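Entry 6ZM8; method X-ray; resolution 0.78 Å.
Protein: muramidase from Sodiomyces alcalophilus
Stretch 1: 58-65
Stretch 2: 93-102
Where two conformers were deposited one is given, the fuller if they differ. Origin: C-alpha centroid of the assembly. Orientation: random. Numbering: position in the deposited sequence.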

ATOM      1  N   ALA A  58       4.011   4.992   2.829  1.00  4.89           N
ATOM      2  CA  ALA A  58       2.700   5.602   2.841  1.00  4.85           C
ATOM      3  C   ALA A  58       1.777   4.872   1.882  1.00  4.66           C
ATOM      4  O   ALA A  58       2.251   4.243   0.911  1.00  4.85           O
ATOM      5  N   TYR A  59       0.461   5.008   2.082  1.00  4.79           N
ATOM      6  CA  TYR A  59      -0.494   4.487   1.105  1.00  4.77           C
ATOM      7  C   TYR A  59      -1.574   5.506   0.788  1.00  4.50           C
ATOM      8  O   TYR A  59      -1.867   6.453   1.568  1.00  5.16           O
ATOM      9  N   HIS A  60      -2.161   5.305  -0.394  1.00  4.67           N
ATOM     10  CA  HIS A  60      -3.200   6.167  -0.963  1.00  4.75           C
ATOM     11  C   HIS A  60      -4.445   5.340  -1.196  1.00  4.75           C
ATOM     12  O   HIS A  60      -4.388   4.295  -1.874  1.00  5.25           O
ATOM     13  N   PHE A  61      -5.600   5.793  -0.690  1.00  5.02           N
ATOM     14  CA  PHE A  61      -6.866   5.124  -0.978  1.00  5.22           C
ATOM     15  C   PHE A  61      -7.437   5.662  -2.292  1.00  5.20           C
ATOM     16  O   PHE A  61      -7.847   6.837  -2.392  1.00  5.58           O
ATOM     17  N   ALA A  62      -7.441   4.801  -3.311  1.00  5.17           N
ATOM     18  CA  ALA A  62      -7.893   5.172  -4.637  1.00  5.33           C
ATOM     19  C   ALA A  62      -9.398   5.493  -4.659  1.00  5.50           C
ATOM     20  O   ALA A  62     -10.205   4.771  -4.081  1.00  6.03           O
ATOM     21  N   GLN A  63      -9.721   6.525  -5.443  1.00  6.01           N
ATOM     22  CA  GLN A  63     -11.117   6.883  -5.741  1.00  6.28           C
ATOM     23  C   GLN A  63     -11.247   7.001  -7.254  1.00  6.50           C
ATOM     24  O   GLN A  63     -11.170   8.112  -7.802  1.00  7.20           O
ATOM     25  N   PRO A  64     -11.381   5.888  -7.972  1.00  6.21           N
ATOM     26  CA  PRO A  64     -11.215   5.929  -9.432  1.00  6.79           C
ATOM     27  C   PRO A  64     -12.270   6.702 -10.200  1.00  7.54           C
ATOM     28  O   PRO A  64     -12.001   7.037 -11.366  1.00  9.59           O
ATOM     29  N   ALA A  65     -13.437   6.951  -9.613  1.00  8.25           N
ATOM     30  CA  ALA A  65     -14.457   7.736 -10.295  1.00 10.09           C
ATOM     31  C   ALA A  65     -14.294   9.240 -10.064  1.00 10.51           C
ATOM     32  O   ALA A  65     -14.952  10.000 -10.766  1.00 14.78           O
ATOM     33  N   ALA A  93       2.183   2.802  -1.640  1.00  4.60           N
ATOM     34  CA  ALA A  93       1.222   1.785  -2.036  1.00  4.57           C
ATOM     35  C   ALA A  93      -0.091   2.414  -2.480  1.00  4.35           C
ATOM     36  O   ALA A  93      -0.630   3.342  -1.846  1.00  5.18           O
ATOM     37  N   LEU A  94      -0.628   1.863  -3.578  1.00  4.59           N
ATOM     38  CA  LEU A  94      -1.953   2.176  -4.088  1.00  4.69           C
ATOM     39  C   LEU A  94      -2.933   1.168  -3.468  1.00  4.55           C
ATOM     40  O   LEU A  94      -2.875  -0.023  -3.789  1.00  5.01           O
ATOM     41  N   ASP A  95      -3.832   1.661  -2.601  1.00  4.77           N
ATOM     42  CA  ASP A  95      -4.877   0.828  -1.989  1.00  4.75           C
ATOM     43  C   ASP A  95      -6.096   0.938  -2.901  1.00  4.73           C
ATOM     44  O   ASP A  95      -6.818   1.961  -2.891  1.00  5.25           O
ATOM     45  N   ILE A  96      -6.270  -0.091  -3.726  1.00  4.59           N
ATOM     46  CA  ILE A  96      -7.269  -0.121  -4.787  1.00  4.88           C
ATOM     47  C   ILE A  96      -8.208  -1.312  -4.504  1.00  5.16           C
ATOM     48  O   ILE A  96      -7.827  -2.484  -4.678  1.00  5.95           O
ATOM     49  N   GLU A  97      -9.383  -0.992  -3.982  1.00  5.44           N
ATOM     50  CA  GLU A  97     -10.257  -1.988  -3.400  0.70  5.92           C
ATOM     51  C   GLU A  97     -11.708  -1.488  -3.455  1.00  5.57           C
ATOM     52  O   GLU A  97     -12.017  -0.443  -4.009  1.00  6.16           O
ATOM     53  N   TYR A  98     -12.575  -2.253  -2.795  1.00  5.75           N
ATOM     54  CA  TYR A  98     -14.031  -2.038  -2.820  1.00  5.75           C
ATOM     55  C   TYR A  98     -14.370  -0.571  -2.557  1.00  6.25           C
ATOM     56  O   TYR A  98     -13.962   0.041  -1.564  1.00  6.95           O
ATOM     57  N   ASN A  99     -15.236  -0.038  -3.417  1.00  6.43           N
ATOM     58  CA  ASN A  99     -15.784   1.306  -3.172  1.00  6.68           C
ATOM     59  C   ASN A  99     -16.456   1.368  -1.797  1.00  8.67           C
ATOM     60  O   ASN A  99     -17.372   0.585  -1.532  1.00 10.23           O
ATOM     61  N   PRO A 100     -15.999   2.303  -0.933  1.00 10.75           N
ATOM     62  CA  PRO A 100     -16.463   2.319   0.399  1.00 41.75           C
ATOM     63  C   PRO A 100     -17.854   3.193   0.255  1.00 91.82           C
ATOM     64  O   PRO A 100     -18.440   2.944   1.159  1.00 37.26           O
ATOM     65  N   ASN A 101     -18.364   3.761  -0.838  1.00 37.52           N
ATOM     66  CA  ASN A 101     -19.483   4.702  -0.791  1.00139.17           C
ATOM     67  C   ASN A 101     -20.553   4.232  -1.805  1.00 70.30           C
ATOM     68  O   ASN A 101     -21.458   5.003  -2.092  1.00 54.56           O
ATOM     69  N   GLY A 102     -20.435   2.971  -2.354  1.00 15.49           N
ATOM     70  CA  GLY A 102     -21.260   2.598  -3.478  1.00 12.54           C
ATOM     71  C   GLY A 102     -20.780   1.339  -4.138  1.00 10.01           C
ATOM     72  O   GLY A 102     -20.089   0.526  -3.547  1.00 11.48           O
TER

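Two acid groups meet in an unusually short contact beside the ring of Phe61: Asp95 OD1 lies 2.5 Å from Glu97 OE2, so close that one of the acids probably holds a proton and donates it to the other. Asp95 (chi1 t) and Glu97 (chi1 p, chi2 t; one of two deposited conformers) supply the pair, and Phe61 (chi1 t) packs alongside from the neighbouring strand, with Phe61 CD2 3.4 Å from Asp95 OD2 and Phe61 CE2 3.6 Å from Glu97 CG. Asp95 O lies over one face of the Phe61 ring, while Tyr98 O sits at its edge, 3.9 Å from Phe61 CZ; Pro100 CD packs 3.7 Å from Phe61 CE1. Tyr59 (chi1 p) shares this face of the parallel sheet, placing CE1 3.7 Å from Asp95 OD2 and CB 3.9 Å from Ala93 CB.

Four backbone hydrogen bonds join the strands and the residue after: Ala93 N to Ala58 O (2.9 Å), His60 N to Ala93 O (2.9 Å), Asp95 N to His60 O (2.8 Å) and Ala62 N to Asp95 O (2.9 Å). On the other face, His60 and Leu94 (both chi1 t) meet at the imidazole edge, His60 CD2 to Leu94 CD1 4.0 Å; both ring nitrogens are hydrogen-bonded elsewhere in the structure. Ala62 CB points toward the second stretch and touches both Leu94 CD1 (3.9 Å) and Ile96 CD1 (3.7 Å). Ile96 (chi1 t, chi2 p) also reaches Pro64, CD1 to CG 3.7 Å.

Two waters add polar links between the stretches. Water 1 accepts from Glu97 N (2.9 Å) and lies within donating reach of Ala62 O (3.0 Å) and Asp95 O (2.9 Å). Water 2 donates to Gln63 OE1 and Asn99 OD1, its oxygen 2.7 Å from each, bridging the two side chains. Gln63 (chi1 m, chi2 m) also brings NE2 within 3.9 Å of Pro100 CG.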

ATOM      1  CB  ALA A  58       2.813   7.053   2.407  1.00  5.68           C
ATOM      2  CB  TYR A  59      -1.062   3.112   1.490  1.00  4.98           C
ATOM      3  CG  TYR A  59      -2.030   3.053   2.643  1.00  5.14           C
ATOM      4  CD1 TYR A  59      -3.389   3.240   2.458  1.00  5.58           C
ATOM      5  CD2 TYR A  59      -1.588   2.728   3.932  1.00  5.44           C
ATOM      6  CE1 TYR A  59      -4.300   3.085   3.500  1.00  6.11           C
ATOM      7  CE2 TYR A  59      -2.481   2.575   4.995  1.00  5.89           C
ATOM      8  CZ  TYR A  59      -3.847   2.751   4.760  1.00  5.93           C
ATOM      9  OH  TYR A  59      -4.744   2.599   5.793  1.00  7.10           O
ATOM     10  CB  HIS A  60      -2.713   6.666  -2.347  1.00  4.93           C
ATOM     11  CG  HIS A  60      -3.764   7.477  -3.038  1.00  4.96           C
ATOM     12  ND1 HIS A  60      -4.021   8.790  -2.649  1.00  5.58           N
ATOM     13  CD2 HIS A  60      -4.637   7.116  -4.016  1.00  5.38           C
ATOM     14  CE1 HIS A  60      -5.012   9.200  -3.419  1.00  5.90           C
ATOM     15  NE2 HIS A  60      -5.436   8.210  -4.236  1.00  5.55           N
ATOM     16  CB  PHE A  61      -7.861   5.266   0.175  1.00  5.91           C
ATOM     17  CG  PHE A  61      -9.060   4.360  -0.017  1.00  6.52           C
ATOM     18  CD1 PHE A  61     -10.120   4.689  -0.852  1.00  6.74           C
ATOM     19  CD2 PHE A  61      -9.064   3.116   0.564  1.00  8.37           C
ATOM     20  CE1 PHE A  61     -11.162   3.792  -1.086  1.00  7.35           C
ATOM     21  CE2 PHE A  61     -10.108   2.236   0.357  1.00  9.85           C
ATOM     22  CZ  PHE A  61     -11.157   2.565  -0.470  1.00  8.56           C
ATOM     23  CB  ALA A  62      -7.662   4.028  -5.592  1.00  5.74           C
ATOM     24  CB  GLN A  63     -11.514   8.170  -5.007  1.00  7.23           C
ATOM     25  CG  GLN A  63     -11.707   7.937  -3.517  1.00  7.81           C
ATOM     26  CD  GLN A  63     -12.983   7.183  -3.164  1.00  8.14           C
ATOM     27  OE1 GLN A  63     -13.778   6.844  -4.045  1.00  9.05           O
ATOM     28  NE2 GLN A  63     -13.166   6.930  -1.869  1.00 10.13           N
ATOM     29  CB  PRO A  64     -11.178   4.464  -9.869  1.00  7.30           C
ATOM     30  CG  PRO A  64     -10.605   3.772  -8.630  1.00  6.77           C
ATOM     31  CD  PRO A  64     -11.299   4.483  -7.483  1.00  5.95           C
ATOM     32  CB  ALA A  65     -15.855   7.276  -9.934  1.00 11.21           C
ATOM     33  CB  ALA A  93       0.941   0.820  -0.891  1.00  5.00           C
ATOM     34  CB  LEU A  94      -1.961   2.051  -5.603  1.00  5.01           C
ATOM     35  CG  LEU A  94      -3.329   2.273  -6.251  1.00  5.49           C
ATOM     36  CD1 LEU A  94      -3.835   3.697  -6.028  1.00  5.94           C
ATOM     37  CD2 LEU A  94      -3.259   1.960  -7.733  1.00  6.64           C
ATOM     38  CB  ASP A  95      -5.119   1.351  -0.581  1.00  5.53           C
ATOM     39  CG  ASP A  95      -6.264   0.720   0.152  1.00  6.25           C
ATOM     40  OD1 ASP A  95      -6.954  -0.129  -0.447  1.00  6.88           O
ATOM     41  OD2 ASP A  95      -6.472   1.087   1.326  1.00 10.01           O
ATOM     42  CB  ILE A  96      -6.617  -0.098  -6.187  1.00  5.51           C
ATOM     43  CG1 ILE A  96      -7.644  -0.184  -7.301  1.00  6.52           C
ATOM     44  CG2 ILE A  96      -5.558  -1.175  -6.395  1.00  6.08           C
ATOM     45  CD1 ILE A  96      -8.600   0.971  -7.393  1.00  7.50           C
ATOM     46  CB  GLU A  97      -9.849  -2.272  -1.936  0.70  6.64           C
ATOM     47  CG  GLU A  97     -10.045  -1.063  -1.038  0.70  6.99           C
ATOM     48  CD  GLU A  97      -9.815  -1.422   0.429  0.70  7.84           C
ATOM     49  OE1 GLU A  97     -10.797  -1.853   1.088  0.70 11.00           O
ATOM     50  OE2 GLU A  97      -8.715  -1.236   0.939  0.70  7.13           O
ATOM     51  CB  TYR A  98     -14.712  -2.877  -1.716  1.00  6.36           C
ATOM     52  CG  TYR A  98     -14.188  -4.295  -1.624  1.00  5.83           C
ATOM     53  CD1 TYR A  98     -14.732  -5.329  -2.381  1.00  5.98           C
ATOM     54  CD2 TYR A  98     -13.117  -4.594  -0.791  1.00  6.33           C
ATOM     55  CE1 TYR A  98     -14.196  -6.609  -2.324  1.00  6.14           C
ATOM     56  CE2 TYR A  98     -12.597  -5.857  -0.713  1.00  6.43           C
ATOM     57  CZ  TYR A  98     -13.125  -6.866  -1.480  1.00  6.28           C
ATOM     58  OH  TYR A  98     -12.541  -8.107  -1.343  1.00  6.93           O
ATOM     59  CB  ASN A  99     -16.792   1.562  -4.272  1.00  7.14           C
ATOM     60  CG  ASN A  99     -17.404   2.952  -4.242  1.00  7.30           C
ATOM     61  OD1 ASN A  99     -17.088   3.793  -3.386  1.00  7.97           O
ATOM     62  ND2 ASN A  99     -18.285   3.180  -5.210  1.00  7.76           N
ATOM     63  CB  PRO A 100     -15.541   3.204   1.248  1.00 19.66           C
ATOM     64  CG  PRO A 100     -14.753   4.002   0.227  1.00 16.08           C
ATOM     65  CD  PRO A 100     -14.837   3.181  -1.036  1.00  9.83           C
ATOM     66  CB  ASN A 101     -19.086   6.203  -1.187  1.00119.02           C
ATOM     67  CG  ASN A 101     -17.914   6.503  -0.152  1.00 86.95           C
ATOM     68  OD1 ASN A 101     -18.051   6.190   1.130  1.00 62.26           O
ATOM     69  ND2 ASN A 101     -16.847   7.243  -0.635  1.00 58.02           N
TER
HETATM   70  O   HOH W   1      -9.659   1.875  -3.525  1.00  6.41           O
HETATM   71  O   HOH W   2     -16.383   6.393  -3.387  1.00 14.34           O